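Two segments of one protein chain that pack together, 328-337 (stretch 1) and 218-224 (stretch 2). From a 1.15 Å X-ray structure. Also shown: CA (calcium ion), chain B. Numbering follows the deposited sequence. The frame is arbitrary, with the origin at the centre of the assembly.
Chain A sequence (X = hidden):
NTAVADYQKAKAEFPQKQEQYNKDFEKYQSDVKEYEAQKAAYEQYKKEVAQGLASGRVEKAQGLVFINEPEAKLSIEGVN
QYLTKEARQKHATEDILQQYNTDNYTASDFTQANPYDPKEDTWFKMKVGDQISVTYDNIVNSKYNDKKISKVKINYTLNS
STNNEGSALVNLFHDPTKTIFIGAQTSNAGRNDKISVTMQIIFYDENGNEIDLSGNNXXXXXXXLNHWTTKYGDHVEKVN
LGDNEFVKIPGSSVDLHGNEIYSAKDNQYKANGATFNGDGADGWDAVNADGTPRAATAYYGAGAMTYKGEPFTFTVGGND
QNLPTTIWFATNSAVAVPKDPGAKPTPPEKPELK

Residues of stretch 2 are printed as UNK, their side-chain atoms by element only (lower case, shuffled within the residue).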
# COMPACT_ATOMS: atom_id res chain seq x y z
N TRP A 328 -6.32 0.05 0.64
CA TRP A 328 -5.93 1.33 0.08
C TRP A 328 -5.01 0.97 -1.07
O TRP A 328 -3.85 0.60 -0.85
CB TRP A 328 -5.22 2.20 1.08
CG TRP A 328 -4.85 3.55 0.55
CD1 TRP A 328 -4.97 4.04 -0.76
CD2 TRP A 328 -4.36 4.64 1.31
NE1 TRP A 328 -4.51 5.31 -0.84
CE2 TRP A 328 -4.14 5.72 0.41
CE3 TRP A 328 -4.04 4.79 2.66
CZ2 TRP A 328 -3.65 6.95 0.84
CZ3 TRP A 328 -3.55 6.01 3.08
CH2 TRP A 328 -3.36 7.08 2.16
N PHE A 329 -5.54 0.99 -2.30
CA PHE A 329 -4.72 0.64 -3.45
C PHE A 329 -4.27 1.92 -4.10
O PHE A 329 -5.11 2.70 -4.56
CB PHE A 329 -5.52 -0.19 -4.47
CG PHE A 329 -4.69 -0.58 -5.64
CD1 PHE A 329 -3.85 -1.68 -5.56
CD2 PHE A 329 -4.67 0.20 -6.78
CE1 PHE A 329 -3.01 -1.99 -6.64
CE2 PHE A 329 -3.84 -0.13 -7.84
CZ PHE A 329 -3.01 -1.22 -7.77
N ALA A 330 -2.97 2.11 -4.19
CA ALA A 330 -2.40 3.25 -4.86
C ALA A 330 -1.40 2.75 -5.88
O ALA A 330 -0.74 1.72 -5.68
CB ALA A 330 -1.76 4.26 -3.91
N THR A 331 -1.31 3.45 -7.00
CA THR A 331 -0.19 3.19 -7.91
C THR A 331 0.30 4.52 -8.44
O THR A 331 -0.47 5.43 -8.72
CB THR A 331 -0.61 2.19 -9.05
OG1 THR A 331 0.55 1.96 -9.89
CG2 THR A 331 -1.71 2.78 -9.91
N ASN A 332 1.60 4.64 -8.56
CA ASN A 332 2.27 5.91 -8.87
C ASN A 332 3.70 5.53 -9.27
O ASN A 332 4.03 4.35 -9.39
CB ASN A 332 2.15 6.84 -7.67
CG ASN A 332 2.56 6.16 -6.43
OD1 ASN A 332 3.67 5.56 -6.36
ND2 ASN A 332 1.68 6.15 -5.45
N SER A 333 4.56 6.52 -9.45
CA SER A 333 5.93 6.22 -9.89
C SER A 333 6.87 5.92 -8.75
O SER A 333 8.03 5.61 -9.02
CB SER A 333 6.49 7.37 -10.72
OG SER A 333 6.57 8.57 -9.97
N ALA A 334 6.40 5.95 -7.50
CA ALA A 334 7.30 5.75 -6.35
C ALA A 334 7.40 4.27 -6.01
O ALA A 334 6.78 3.75 -5.07
CB ALA A 334 6.81 6.57 -5.19
N VAL A 335 8.17 3.57 -6.80
CA VAL A 335 8.41 2.15 -6.58
C VAL A 335 9.21 1.95 -5.30
O VAL A 335 10.20 2.64 -5.06
CB VAL A 335 9.12 1.58 -7.82
CG1 VAL A 335 9.45 0.08 -7.61
CG2 VAL A 335 8.28 1.78 -9.09
N ALA A 336 8.79 0.97 -4.49
CA ALA A 336 9.45 0.64 -3.23
C ALA A 336 10.55 -0.38 -3.51
O ALA A 336 10.27 -1.54 -3.85
CB ALA A 336 8.40 0.04 -2.28
N VAL A 337 11.80 0.05 -3.34
CA VAL A 337 12.96 -0.82 -3.58
C VAL A 337 13.76 -0.94 -2.29
O VAL A 337 13.65 -0.10 -1.38
CB VAL A 337 13.86 -0.30 -4.73
CG1 VAL A 337 13.08 -0.33 -6.04
CG2 VAL A 337 14.39 1.08 -4.39
N UNK A 218 7.21 3.73 -18.32
CA UNK A 218 6.34 4.05 -17.18
C UNK A 218 6.45 2.92 -16.17
O UNK A 218 5.75 1.91 -16.26
c UNK A 218 4.89 4.27 -17.62
N UNK A 219 7.31 3.09 -15.17
CA UNK A 219 7.46 2.08 -14.13
C UNK A 219 6.58 2.52 -12.97
O UNK A 219 6.75 3.62 -12.43
c UNK A 219 9.49 0.69 -15.92
c UNK A 219 8.92 1.87 -13.70
c UNK A 219 9.87 1.74 -14.91
c UNK A 219 9.00 0.60 -12.81
N UNK A 220 5.63 1.68 -12.59
CA UNK A 220 4.65 2.06 -11.58
C UNK A 220 4.68 1.09 -10.41
O UNK A 220 4.95 -0.11 -10.55
s UNK A 220 1.63 3.69 -13.83
c UNK A 220 1.10 4.59 -12.38
c UNK A 220 3.25 3.21 -13.28
c UNK A 220 3.27 2.12 -12.20
N UNK A 221 4.37 1.62 -9.25
CA UNK A 221 4.42 0.86 -8.02
C UNK A 221 3.18 -0.01 -7.85
O UNK A 221 2.07 0.39 -8.20
o UNK A 221 3.38 2.66 -6.79
c UNK A 221 4.52 1.83 -6.85
N UNK A 222 3.38 -1.18 -7.25
CA UNK A 222 2.30 -2.03 -6.76
C UNK A 222 2.72 -2.43 -5.34
O UNK A 222 3.03 -3.59 -5.03
c UNK A 222 1.77 -3.99 -10.07
c UNK A 222 0.29 -2.19 -9.15
c UNK A 222 1.68 -2.84 -9.11
c UNK A 222 2.11 -3.25 -7.68
N UNK A 223 2.74 -1.43 -4.47
CA UNK A 223 3.21 -1.62 -3.11
C UNK A 223 2.10 -2.14 -2.20
O UNK A 223 0.92 -2.20 -2.57
o UNK A 223 4.79 0.20 -3.38
c UNK A 223 3.72 -0.29 -2.57
N UNK A 224 2.50 -2.52 -0.99
CA UNK A 224 1.53 -2.79 0.07
C UNK A 224 0.56 -3.91 -0.32
O UNK A 224 -0.65 -3.84 -0.11
o UNK A 224 -0.03 -1.69 1.58
c UNK A 224 0.80 -1.51 0.45
CA CA B . -2.16 -2.91 1.45
O HOH W 1 1.81 1.32 -4.93
O HOH W 2 6.46 -0.55 -5.45
O HOH W 3 -1.17 0.28 -2.67
O HOH W 4 5.38 2.74 -3.03
O HOH W 5 -0.52 -1.02 -5.16
O HOH W 6 -3.88 -1.19 1.90
O HOH W 7 -2.63 -1.87 -0.64
O HOH W 8 -1.97 -1.72 3.59
O HOH W 9 -3.95 -3.53 3.17

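Position 218 carries one side-chain atom, a carbon, and that carbon lies 7.7 Å from CB of Ser-333, the nearest side-chain approach. A lone CB makes this Ala-218, which takes no part in the contact.

Position 219 has four side-chain carbons, forked at the first, with one arm two carbons long. The one-carbon arm ends 4.0 Å from CG2 of Val-335, an apolar touch, although the longer arm leads away from stretch 1. Branching at CB with unequal arms identifies Ile-219.

At position 220 the side chain is an unbranched run of two carbons, a sulfur and a last carbon. The CB of this position lies 3.6 Å from OG1 of Thr-331, while its CA makes a CA-H...O contact with O of Asn-332 at 3.2 Å. A thioether in that order is Met-220.

Position 221 shows one carbon followed by one oxygen. The carbon points toward stretch 1 and lies 3.5 Å from O of Ala-334 and 3.9 Å from CA of Val-335; the oxygen is 2.9 Å from OD1 of Asn-332. A CB bearing a single hydroxyl is Ser-221. The backbones are close here, CA of Ser-221 lying 4.4 Å from CA of Val-335, and the short side chain fits in this narrow space. Its N donates to O of Asn-332 at 2.8 Å with a nearly straight angle of 163°, and its O accepts from OG1 of Thr-331 at 2.8 Å. Its OG has both O and OD1 of Asn-332 within reach, and the geometry does not settle which receives the proton.

Position 222 has four carbons forked at the second, one of them 3.7 Å from CZ of Phe-329. That fork defines Leu-222, whose CD2 meets the ring of Phe-329 at its edge, near the ring plane.

Position 223 again has one carbon and one oxygen, the oxygen 3.8 Å from CB of Ala-336. This is Ser-223, and water carries its polar contacts across the gap. Water 4 lies 2.6 Å from OG of Ser-223 and donates to O of Ala-334 at 2.7 Å; water 2 lies 2.8 Å from the same OG and accepts from N of Ala-336 at 2.9 Å.

Position 224 has one carbon and one oxygen; that oxygen binds the calcium at 2.5 Å and stays 5.1 Å from O of Trp-328, without direct contact. This is Ser-224, whose backbone O also binds the calcium, at 2.4 Å.

The contact works by placing a small polar residue where the chains are closest. Ser-221 uses both its backbone N and its backbone O, the former giving a proton to O of Asn-332, the latter taking one from OG1 of Thr-331. Apolar pairs are formed by residues before and after Ser-221 in sequence, Ile-219 with Val-335 and Leu-222 with Phe-329. Water adds to the direct bonds: water 1 donates to OG of Ser-221 and O of Ala-330 and accepts from N of Ser-223. At Ser-223, where its CA is 6.6 Å from CA of Ala-336, waters 2 and 4 bridge from OG to N of Ala-336 and O of Ala-334.

Stretch 2 (218-224) AIMSLSS
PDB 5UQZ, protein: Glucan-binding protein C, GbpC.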